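Long-range contacts in 7,8-dihydro-6-hydroxymethylpterin pyrophosphokinase-dihydropteroate synthase (Plasmodium falciparum, PDB 6JWS), which probably catalyses two successive steps of folate biosynthesis, pyrophosphorylation of 6-hydroxymethyl-7,8-dihydropterin by ATP and condensation of the product with 4-aminobenzoate to give 7,8-dihydropteroate: residues 95-100 / 236-241; 393-398 / 429-434; 605-610 / 687-692. The protein carries 1 engineered substitution. All blocks are in the same frame, centred on the assembly; numbering follows the deposited sequence.

Interaction 1 of 3, residues 95-100 / 236-241; sequences SKYEEN and SKYIHL. With CA (calcium ion), chain L.
The carbonyl oxygen Tyr238 O is gripped twice: the backbone amide Lys96 N donates to it at 2.9 Å, and water 1 donates a second hydrogen bond. The same water lies 2.6 Å from Ser95 OG, which ties the hydroxyl to the other segment indirectly. Ser95 OG also accepts from Tyr97 N, two residues on, forming an ST turn. Beyond CG the Lys96 chain runs extended across the face of the His240 imidazole, with CG 3.6 Å from the ring centroid in a CH-pi contact, and its tip carries NZ to Ser236 O at 2.8 Å. At its edge the same ring offers ND1 to Ser95 O in a weak, bent bond. The two segments are irregular loops of the pyrophosphokinase half, joined by a single backbone bridge between Ser95 and Ile239, with a further backbone hydrogen bond between His240 and Glu94. Tyr97 CE1 comes within 3.5 Å of Tyr238 CD1, the rings inclined at 33°, while Phe173 stacks on Tyr97 and Tyr238 OH bonds to Asn175. Two residues further on, Glu99 binds the calcium ion with both carboxylate oxygens, OE1 at 2.3 Å from the metal; Glu42 O and Gly46 O are further ligands.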
loop_
_atom_site.group_PDB
_atom_site.type_symbol
_atom_site.label_atom_id
_atom_site.label_comp_id
_atom_site.label_asym_id
_atom_site.label_seq_id
_atom_site.Cartn_x
_atom_site.Cartn_y
_atom_site.Cartn_z
ATOM N N SER B 95 -39.984 -26.613 24.945
ATOM C CA SER B 95 -39.345 -27.884 24.643
ATOM C C SER B 95 -39.643 -28.860 25.778
ATOM O O SER B 95 -40.057 -28.438 26.854
ATOM C CB SER B 95 -37.859 -27.694 24.456
ATOM O OG SER B 95 -37.192 -28.936 24.279
ATOM N N LYS B 96 -39.430 -30.161 25.531
ATOM C CA LYS B 96 -39.596 -31.171 26.562
ATOM C C LYS B 96 -38.238 -31.496 27.173
ATOM O O LYS B 96 -38.130 -32.372 28.027
ATOM C CB LYS B 96 -40.229 -32.445 25.991
ATOM C CG LYS B 96 -41.712 -32.356 25.661
ATOM C CD LYS B 96 -42.391 -33.705 25.715
ATOM C CE LYS B 96 -43.897 -33.603 25.591
ATOM N NZ LYS B 96 -44.534 -34.940 25.582
ATOM N N TYR B 97 -37.198 -30.791 26.709
ATOM C CA TYR B 97 -35.852 -31.079 27.176
ATOM C C TYR B 97 -35.274 -29.868 27.890
ATOM O O TYR B 97 -35.608 -28.734 27.560
ATOM C CB TYR B 97 -34.974 -31.588 26.032
ATOM C CG TYR B 97 -35.180 -33.045 25.710
ATOM C CD1 TYR B 97 -36.247 -33.462 24.928
ATOM C CD2 TYR B 97 -34.322 -34.012 26.207
ATOM C CE1 TYR B 97 -36.451 -34.801 24.632
ATOM C CE2 TYR B 97 -34.511 -35.356 25.922
ATOM C CZ TYR B 97 -35.577 -35.751 25.130
ATOM O OH TYR B 97 -35.757 -37.072 24.842
ATOM N N GLU B 98 -34.419 -30.148 28.881
ATOM C CA GLU B 98 -33.785 -29.121 29.688
ATOM C C GLU B 98 -32.830 -28.308 28.817
ATOM O O GLU B 98 -32.012 -28.869 28.086
ATOM C CB GLU B 98 -33.103 -29.737 30.916
ATOM C CG GLU B 98 -31.772 -30.428 30.636
ATOM C CD GLU B 98 -31.000 -30.869 31.872
ATOM O OE1 GLU B 98 -31.314 -31.952 32.415
ATOM O OE2 GLU B 98 -30.095 -30.121 32.302
ATOM N N GLU B 99 -33.001 -26.983 28.869
ATOM C CA GLU B 99 -32.044 -26.025 28.344
ATOM C C GLU B 99 -31.165 -25.553 29.496
ATOM O O GLU B 99 -31.681 -25.049 30.493
ATOM C CB GLU B 99 -32.775 -24.817 27.752
ATOM C CG GLU B 99 -31.859 -23.858 27.002
ATOM C CD GLU B 99 -31.147 -24.470 25.800
ATOM O OE1 GLU B 99 -30.198 -25.279 25.997
ATOM O OE2 GLU B 99 -31.561 -24.167 24.665
ATOM N N ASN B 100 -29.843 -25.732 29.375
ATOM C CA ASN B 100 -28.946 -25.090 30.328
ATOM C C ASN B 100 -27.802 -24.370 29.620
ATOM O O ASN B 100 -27.193 -24.909 28.694
ATOM C CB ASN B 100 -28.486 -25.999 31.469
ATOM C CG ASN B 100 -27.602 -27.137 31.022
ATOM O OD1 ASN B 100 -26.634 -27.466 31.700
ATOM N ND2 ASN B 100 -27.938 -27.755 29.902
ATOM N N SER B 236 -44.141 -34.909 19.396
ATOM C CA SER B 236 -44.652 -34.892 20.763
ATOM C C SER B 236 -43.608 -35.430 21.732
ATOM O O SER B 236 -43.659 -35.147 22.925
ATOM C CB SER B 236 -45.941 -35.671 20.891
ATOM O OG SER B 236 -47.043 -34.897 20.442
ATOM N N LYS B 237 -42.675 -36.220 21.197
ATOM C CA LYS B 237 -41.615 -36.812 21.988
ATOM C C LYS B 237 -40.615 -35.729 22.394
ATOM O O LYS B 237 -39.840 -35.941 23.324
ATOM C CB LYS B 237 -40.952 -37.933 21.182
ATOM C CG LYS B 237 -39.736 -38.585 21.823
ATOM C CD LYS B 237 -39.271 -39.819 21.074
ATOM C CE LYS B 237 -37.861 -40.244 21.436
ATOM N NZ LYS B 237 -37.677 -40.514 22.882
ATOM N N TYR B 238 -40.641 -34.577 21.704
ATOM C CA TYR B 238 -39.611 -33.565 21.891
ATOM C C TYR B 238 -40.209 -32.195 22.207
ATOM O O TYR B 238 -39.555 -31.389 22.865
ATOM C CB TYR B 238 -38.673 -33.483 20.682
ATOM C CG TYR B 238 -37.977 -34.772 20.337
ATOM C CD1 TYR B 238 -37.027 -35.319 21.186
ATOM C CD2 TYR B 238 -38.256 -35.439 19.155
ATOM C CE1 TYR B 238 -36.386 -36.511 20.884
ATOM C CE2 TYR B 238 -37.623 -36.631 18.839
ATOM C CZ TYR B 238 -36.685 -37.169 19.704
ATOM O OH TYR B 238 -36.050 -38.340 19.396
ATOM N N ILE B 239 -41.435 -31.934 21.733
ATOM C CA ILE B 239 -42.065 -30.640 21.955
ATOM C C ILE B 239 -43.393 -30.835 22.695
ATOM O O ILE B 239 -44.117 -31.797 22.428
ATOM C CB ILE B 239 -42.209 -29.868 20.621
ATOM C CG1 ILE B 239 -40.877 -29.775 19.863
ATOM C CG2 ILE B 239 -42.832 -28.491 20.831
ATOM C CD1 ILE B 239 -40.989 -29.218 18.459
ATOM N N HIS B 240 -43.684 -29.935 23.647
ATOM C CA HIS B 240 -44.986 -29.839 24.297
ATOM C C HIS B 240 -45.951 -29.135 23.350
ATOM O O HIS B 240 -46.026 -27.907 23.348
ATOM C CB HIS B 240 -44.911 -29.019 25.601
ATOM C CG HIS B 240 -44.329 -29.731 26.778
ATOM N ND1 HIS B 240 -43.091 -29.401 27.306
ATOM C CD2 HIS B 240 -44.812 -30.736 27.545
ATOM C CE1 HIS B 240 -42.827 -30.187 28.334
ATOM N NE2 HIS B 240 -43.873 -31.017 28.505
ATOM N N LEU B 241 -46.692 -29.916 22.555
ATOM C CA LEU B 241 -47.505 -29.347 21.488
ATOM C C LEU B 241 -48.832 -28.805 22.021
ATOM O O LEU B 241 -49.441 -29.391 22.917
ATOM C CB LEU B 241 -47.723 -30.402 20.401
ATOM C CG LEU B 241 -46.479 -30.742 19.584
ATOM C CD1 LEU B 241 -46.582 -32.142 19.001
ATOM C CD2 LEU B 241 -46.251 -29.711 18.490
HETATM CA CA CA L . -30.323 -26.230 23.916
HETATM O O HOH W 1 -37.290 -29.969 21.939
HETATM O O HOH W 2 -31.937 -27.796 24.834
HETATM O O HOH W 3 -29.002 -27.665 24.782
#

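Interaction 2 of 3, residues 393-398 / 429-434; sequences GILNVN and IDIGGE
Leu395 CG and Ile431 CG1 are both anti to the backbone N (chi1 -179° and -170°); the two side chains lie side by side, pointing the same way, with Leu395 CD2 3.8 Å from Ile431 CD1. Val397 CG2, the branch beside the backbone N, crosses Ile431 at an angle, 4.1 Å from its CG1. Beneath these groups the backbones form a parallel pair, strand 393-396 beside strand 429-432, whose axes approach to 4.7 Å with directions 16° from parallel. Four bonds alternate between the strands: Asp430 N to Gly393 O and Leu395 N to Asp430 O, each 2.8 Å, then Gly432 N to Leu395 O at 3.0 Å and Val397 N to Gly432 O at 2.9 Å. The last comes from the first turn of helix 397-402, so the pairing runs past the end of the strand. These are neighbouring strands of the TIM barrel, linked by a right-handed beta-alpha-beta crossover through helix 411-424. Asp430 lies on the other face from Leu395 and Ile431, about 5 Å from the bound pteroic acid; its carboxylate is held by Arg686 and Ser480. Outside, Leu395 and Ile429 pack on helix 411-424, Ile431 and Val397 on helix 448-464, and strand 478-482 continues the sheet beyond 429-432.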
loop_
_atom_site.group_PDB
_atom_site.type_symbol
_atom_site.label_atom_id
_atom_site.label_comp_id
_atom_site.label_asym_id
_atom_site.label_seq_id
_atom_site.Cartn_x
_atom_site.Cartn_y
_atom_site.Cartn_z
ATOM N N GLY B 393 -14.605 4.696 17.387
ATOM C CA GLY B 393 -14.238 5.893 18.143
ATOM C C GLY B 393 -14.223 5.616 19.647
ATOM O O GLY B 393 -15.068 4.878 20.154
ATOM N N ILE B 394 -13.223 6.172 20.337
ATOM C CA ILE B 394 -12.938 5.809 21.721
ATOM C C ILE B 394 -13.597 6.829 22.652
ATOM O O ILE B 394 -13.383 8.026 22.508
ATOM C CB ILE B 394 -11.417 5.764 21.987
ATOM C CG1 ILE B 394 -10.695 4.664 21.212
ATOM C CG2 ILE B 394 -11.122 5.661 23.482
ATOM C CD1 ILE B 394 -9.192 4.875 21.135
ATOM N N LEU B 395 -14.386 6.345 23.616
ATOM C CA LEU B 395 -14.849 7.190 24.706
ATOM C C LEU B 395 -14.429 6.571 26.035
ATOM O O LEU B 395 -15.057 5.642 26.511
ATOM C CB LEU B 395 -16.371 7.363 24.655
ATOM C CG LEU B 395 -16.914 8.260 25.768
ATOM C CD1 LEU B 395 -16.550 9.714 25.515
ATOM C CD2 LEU B 395 -18.422 8.122 25.898
ATOM N N ASN B 396 -13.350 7.089 26.609
ATOM C CA ASN B 396 -12.894 6.673 27.921
ATOM C C ASN B 396 -13.410 7.691 28.937
ATOM O O ASN B 396 -12.957 8.832 28.954
ATOM C CB ASN B 396 -11.368 6.578 27.975
ATOM C CG ASN B 396 -10.832 6.287 29.365
ATOM O OD1 ASN B 396 -11.501 5.674 30.188
ATOM N ND2 ASN B 396 -9.598 6.687 29.625
ATOM N N VAL B 397 -14.371 7.266 29.763
ATOM C CA VAL B 397 -15.066 8.194 30.639
ATOM C C VAL B 397 -14.108 8.740 31.703
ATOM O O VAL B 397 -14.067 9.953 31.926
ATOM C CB VAL B 397 -16.367 7.599 31.204
ATOM C CG1 VAL B 397 -17.042 8.564 32.187
ATOM C CG2 VAL B 397 -17.312 7.225 30.067
ATOM N N ASN B 398 -13.288 7.857 32.284
ATOM C CA ASN B 398 -12.219 8.262 33.183
ATOM C C ASN B 398 -11.427 9.425 32.592
ATOM O O ASN B 398 -11.297 10.470 33.232
ATOM C CB ASN B 398 -11.239 7.124 33.464
ATOM C CG ASN B 398 -11.372 6.551 34.856
ATOM O OD1 ASN B 398 -11.833 5.422 35.020
ATOM N ND2 ASN B 398 -10.966 7.316 35.860
ATOM N N ILE B 429 -18.805 3.066 18.443
ATOM C CA ILE B 429 -18.254 3.760 19.593
ATOM C C ILE B 429 -17.911 2.716 20.647
ATOM O O ILE B 429 -18.797 1.927 21.005
ATOM C CB ILE B 429 -19.253 4.776 20.173
ATOM C CG1 ILE B 429 -19.838 5.710 19.114
ATOM C CG2 ILE B 429 -18.618 5.538 21.334
ATOM C CD1 ILE B 429 -18.796 6.408 18.281
ATOM N N ASP B 430 -16.656 2.781 21.145
ATOM C CA ASP B 430 -16.158 1.963 22.244
ATOM C C ASP B 430 -16.146 2.800 23.523
ATOM O O ASP B 430 -15.345 3.726 23.686
ATOM C CB ASP B 430 -14.766 1.376 21.958
ATOM C CG ASP B 430 -14.301 0.264 22.910
ATOM O OD1 ASP B 430 -15.121 -0.635 23.228
ATOM O OD2 ASP B 430 -13.091 0.270 23.307
ATOM N N ILE B 431 -17.029 2.445 24.454
ATOM C CA ILE B 431 -17.085 3.192 25.697
ATOM C C ILE B 431 -16.435 2.340 26.778
ATOM O O ILE B 431 -16.670 1.135 26.828
ATOM C CB ILE B 431 -18.533 3.573 26.063
ATOM C CG1 ILE B 431 -18.568 4.572 27.223
ATOM C CG2 ILE B 431 -19.364 2.338 26.401
ATOM C CD1 ILE B 431 -19.967 5.101 27.520
ATOM N N GLY B 432 -15.643 2.976 27.641
ATOM C CA GLY B 432 -15.102 2.285 28.796
ATOM C C GLY B 432 -14.991 3.187 30.026
ATOM O O GLY B 432 -14.921 4.418 29.910
ATOM N N GLY B 433 -14.981 2.536 31.200
ATOM C CA GLY B 433 -14.798 3.187 32.483
ATOM C C GLY B 433 -13.734 2.497 33.337
ATOM O O GLY B 433 -13.599 2.794 34.523
ATOM N N GLU B 434 -12.994 1.557 32.739
ATOM C CA GLU B 434 -11.802 0.998 33.364
ATOM C C GLU B 434 -10.612 1.184 32.425
ATOM O O GLU B 434 -10.496 0.496 31.408
ATOM C CB GLU B 434 -11.991 -0.472 33.754
ATOM C CG GLU B 434 -12.516 -0.676 35.170
ATOM C CD GLU B 434 -11.516 -0.616 36.321
ATOM O OE1 GLU B 434 -10.305 -0.828 36.082
ATOM O OE2 GLU B 434 -11.955 -0.366 37.468
#

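Interaction 3 of 3, residues 605-610 / 687-692; sequences GYSRKR and VHDVLE. With MG (magnesium ion), chain O; PT1 (pteroic acid), chain I.
Two loops meet here in a largely buried polar contact at the C-terminal end of the TIM-barrel strands, one following strand 603-604 and the other joining strand 684-687 to helix 690-704. The main link is a salt bridge in which Arg608 grips Asp689 side-on with two nitrogens: NH2 reaches OD1 at 2.7 Å and NE reaches OD2 at 3.1 Å. Both oxygens are met on their syn side, but guanidinium and carboxylate are turned 45° from one another, so the pair is not flat. The extended Arg608 chain passes over His688, whose CB lies against one face of the guanidinium while Arg608 CD sits over the imidazole in a CH-pi contact. Ser607 OG, anti to its backbone N (chi1 -172°), meets the edge of that ring, 2.8 Å from His688 ND1; either may be the donor. Water 4 joins the same hydroxyl to Asp689 OD2. To one side Tyr606 and Val687 run alongside each other, Val687 CG1 against the phenol oxygen, with helix 657-680 covering the tyrosine. Tyr606 to Lys609 is a type II turn, after which the chain delivers two ligand-binding side chains. Lys609 NZ bonds to Gly605 O, to Leu578 O and to the pterin oxygen PT1 O1, the last at 2.6 Å, and its aliphatic chain lies along the aminobenzoate ring. Arg610 holds the pteroate carboxylate through its backbone N and guanidinium, itself paired with Asp539. Asp689 OD1 has a second partner besides Arg608: the magnesium ion, 2.3 Å away, which Glu692 OE2 binds at 2.2 Å, with Met648 O also a ligand.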
loop_
_atom_site.group_PDB
_atom_site.type_symbol
_atom_site.label_atom_id
_atom_site.label_comp_id
_atom_site.label_asym_id
_atom_site.label_seq_id
_atom_site.Cartn_x
_atom_site.Cartn_y
_atom_site.Cartn_z
ATOM N N GLY B 605 -6.054 -1.680 18.030
ATOM C CA GLY B 605 -5.953 -0.378 18.653
ATOM C C GLY B 605 -4.499 0.077 18.812
ATOM O O GLY B 605 -3.773 -0.402 19.690
ATOM N N TYR B 606 -4.073 1.016 17.960
ATOM C CA TYR B 606 -2.727 1.563 18.002
ATOM C C TYR B 606 -2.759 3.001 18.516
ATOM O O TYR B 606 -1.716 3.586 18.794
ATOM C CB TYR B 606 -2.153 1.602 16.583
ATOM C CG TYR B 606 -3.017 2.348 15.592
ATOM C CD1 TYR B 606 -3.034 3.742 15.533
ATOM C CD2 TYR B 606 -3.797 1.648 14.691
ATOM C CE1 TYR B 606 -3.841 4.411 14.620
ATOM C CE2 TYR B 606 -4.599 2.300 13.769
ATOM C CZ TYR B 606 -4.608 3.683 13.718
ATOM O OH TYR B 606 -5.438 4.284 12.806
ATOM N N SER B 607 -3.962 3.567 18.607
ATOM C CA SER B 607 -4.146 5.003 18.732
ATOM C C SER B 607 -3.423 5.573 19.952
ATOM O O SER B 607 -3.729 5.228 21.097
ATOM C CB SER B 607 -5.622 5.350 18.754
ATOM O OG SER B 607 -5.816 6.752 18.699
ATOM N N ARG B 608 -2.480 6.477 19.673
ATOM C CA ARG B 608 -1.777 7.291 20.647
ATOM C C ARG B 608 -0.916 6.443 21.575
ATOM O O ARG B 608 -0.588 6.898 22.655
ATOM C CB ARG B 608 -2.739 8.191 21.423
ATOM C CG ARG B 608 -3.396 9.277 20.575
ATOM C CD ARG B 608 -4.255 10.152 21.461
ATOM N NE ARG B 608 -4.970 11.153 20.672
ATOM C CZ ARG B 608 -5.843 12.041 21.170
ATOM N NH1 ARG B 608 -6.097 12.059 22.467
ATOM N NH2 ARG B 608 -6.459 12.904 20.372
ATOM N N LYS B 609 -0.498 5.253 21.140
ATOM C CA LYS B 609 0.283 4.376 22.002
ATOM C C LYS B 609 1.765 4.713 21.868
ATOM O O LYS B 609 2.202 5.247 20.849
ATOM C CB LYS B 609 0.004 2.902 21.676
ATOM C CG LYS B 609 -1.431 2.470 21.952
ATOM C CD LYS B 609 -1.713 0.988 21.920
ATOM C CE LYS B 609 -3.077 0.748 22.559
ATOM N NZ LYS B 609 -3.589 -0.630 22.366
ATOM N N ARG B 610 2.532 4.319 22.889
ATOM C CA ARG B 610 3.942 4.650 23.000
ATOM C C ARG B 610 4.745 4.126 21.812
ATOM O O ARG B 610 5.705 4.769 21.406
ATOM C CB ARG B 610 4.510 4.068 24.298
ATOM C CG ARG B 610 4.103 4.793 25.573
ATOM C CD ARG B 610 4.408 3.876 26.758
ATOM N NE ARG B 610 3.700 2.589 26.751
ATOM C CZ ARG B 610 3.928 1.551 27.565
ATOM N NH1 ARG B 610 4.872 1.617 28.497
ATOM N NH2 ARG B 610 3.209 0.444 27.439
ATOM N N VAL B 687 -9.803 4.267 17.511
ATOM C CA VAL B 687 -9.024 5.492 17.409
ATOM C C VAL B 687 -9.629 6.600 18.275
ATOM O O VAL B 687 -10.850 6.638 18.504
ATOM C CB VAL B 687 -8.843 5.933 15.936
ATOM C CG1 VAL B 687 -8.121 4.878 15.092
ATOM C CG2 VAL B 687 -10.166 6.350 15.283
ATOM N N HIS B 688 -8.767 7.508 18.756
ATOM C CA HIS B 688 -9.242 8.723 19.410
ATOM C C HIS B 688 -9.608 9.804 18.386
ATOM O O HIS B 688 -10.436 10.665 18.664
ATOM C CB HIS B 688 -8.168 9.321 20.322
ATOM C CG HIS B 688 -7.730 8.422 21.424
ATOM N ND1 HIS B 688 -6.690 7.515 21.260
ATOM C CD2 HIS B 688 -8.158 8.303 22.704
ATOM C CE1 HIS B 688 -6.490 6.877 22.400
ATOM N NE2 HIS B 688 -7.384 7.334 23.295
ATOM N N ASP B 689 -8.951 9.794 17.222
ATOM C CA ASP B 689 -8.996 10.913 16.289
ATOM C C ASP B 689 -9.833 10.498 15.077
ATOM O O ASP B 689 -9.301 10.053 14.068
ATOM C CB ASP B 689 -7.575 11.406 16.004
ATOM C CG ASP B 689 -6.801 11.830 17.256
ATOM O OD1 ASP B 689 -7.032 12.964 17.730
ATOM O OD2 ASP B 689 -5.952 11.032 17.763
ATOM N N VAL B 690 -11.160 10.638 15.202
ATOM C CA VAL B 690 -12.100 10.052 14.265
ATOM C C VAL B 690 -12.099 10.861 12.960
ATOM O O VAL B 690 -12.044 10.271 11.879
ATOM C CB VAL B 690 -13.516 9.930 14.868
ATOM C CG1 VAL B 690 -14.520 9.441 13.831
ATOM C CG2 VAL B 690 -13.562 9.031 16.096
ATOM N N LEU B 691 -12.145 12.206 13.067
ATOM C CA LEU B 691 -12.220 13.058 11.891
ATOM C C LEU B 691 -10.958 12.862 11.059
ATOM O O LEU B 691 -11.022 12.774 9.839
ATOM C CB LEU B 691 -12.369 14.526 12.312
ATOM C CG LEU B 691 -12.266 15.530 11.160
ATOM C CD1 LEU B 691 -13.162 16.751 11.410
ATOM C CD2 LEU B 691 -10.801 15.953 10.911
ATOM N N GLU B 692 -9.809 12.820 11.734
ATOM C CA GLU B 692 -8.536 12.680 11.050
ATOM C C GLU B 692 -8.488 11.341 10.303
ATOM O O GLU B 692 -8.123 11.282 9.134
ATOM C CB GLU B 692 -7.411 12.798 12.077
ATOM C CG GLU B 692 -7.352 14.148 12.780
ATOM C CD GLU B 692 -8.130 14.271 14.087
ATOM O OE1 GLU B 692 -9.309 13.851 14.143
ATOM O OE2 GLU B 692 -7.540 14.774 15.072
HETATM MG MG MG O . -7.916 15.020 17.212
HETATM C C2 PT1 I . -6.945 -2.155 22.425
HETATM C C3 PT1 I . -7.273 -1.342 23.597
HETATM C C5 PT1 I . -8.593 -1.564 24.195
HETATM N N6 PT1 I . -6.430 -0.421 24.122
HETATM C C7 PT1 I . -9.040 -3.256 22.557
HETATM N N9 PT1 I . -9.414 -2.502 23.642
HETATM C C10 PT1 I . -6.804 0.273 25.230
HETATM N N11 PT1 I . -9.888 -4.212 22.030
HETATM C C12 PT1 I . -8.042 0.044 25.818
HETATM C C21 PT1 I . 0.631 2.039 25.292
HETATM O O22 PT1 I . 0.918 3.247 25.067
HETATM O O1 PT1 I . -5.754 -2.010 21.831
HETATM N N4 PT1 I . -7.834 -3.059 21.959
HETATM N N8 PT1 I . -8.908 -0.845 25.286
HETATM C C13 PT1 I . -5.834 1.258 25.826
HETATM N N14 PT1 I . -4.717 0.498 26.452
HETATM C C15 PT1 I . -3.437 0.850 26.189
HETATM C C16 PT1 I . -2.422 -0.131 26.173
HETATM C C17 PT1 I . -3.141 2.230 25.940
HETATM C C18 PT1 I . -1.093 0.265 25.882
HETATM C C19 PT1 I . -1.803 2.612 25.670
HETATM C C20 PT1 I . -0.786 1.626 25.622
HETATM O O23 PT1 I . 1.521 1.175 25.236
HETATM O O HOH W 4 -5.351 8.730 16.968
HETATM O O HOH W 5 -8.479 17.273 16.613
HETATM O O HOH W 6 -9.849 14.444 16.404
#

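Overall arrangement
Interactions 2 and 3 belong to the same barrel and touch directly: a probable hydrogen bond joins Ile394 N to Val687 O at 3.0 Å, and Gly393 CA packs on Val690 CG2. Their centres are 13 Å apart. Interaction 3 lines the pteroic acid pocket through Gly605, Lys609 and Arg610, while the Asp430 side chain of interaction 2 lies about 5 Å from the ligand. The magnesium ion of interaction 3 lies about 11 Å from the side chain of Ile394. Interaction 1 stands apart in the pyrophosphokinase half beside a calcium ion, its centre 43 Å from that of interaction 2 and 51 Å from that of interaction 3. Along the chain the three follow in series.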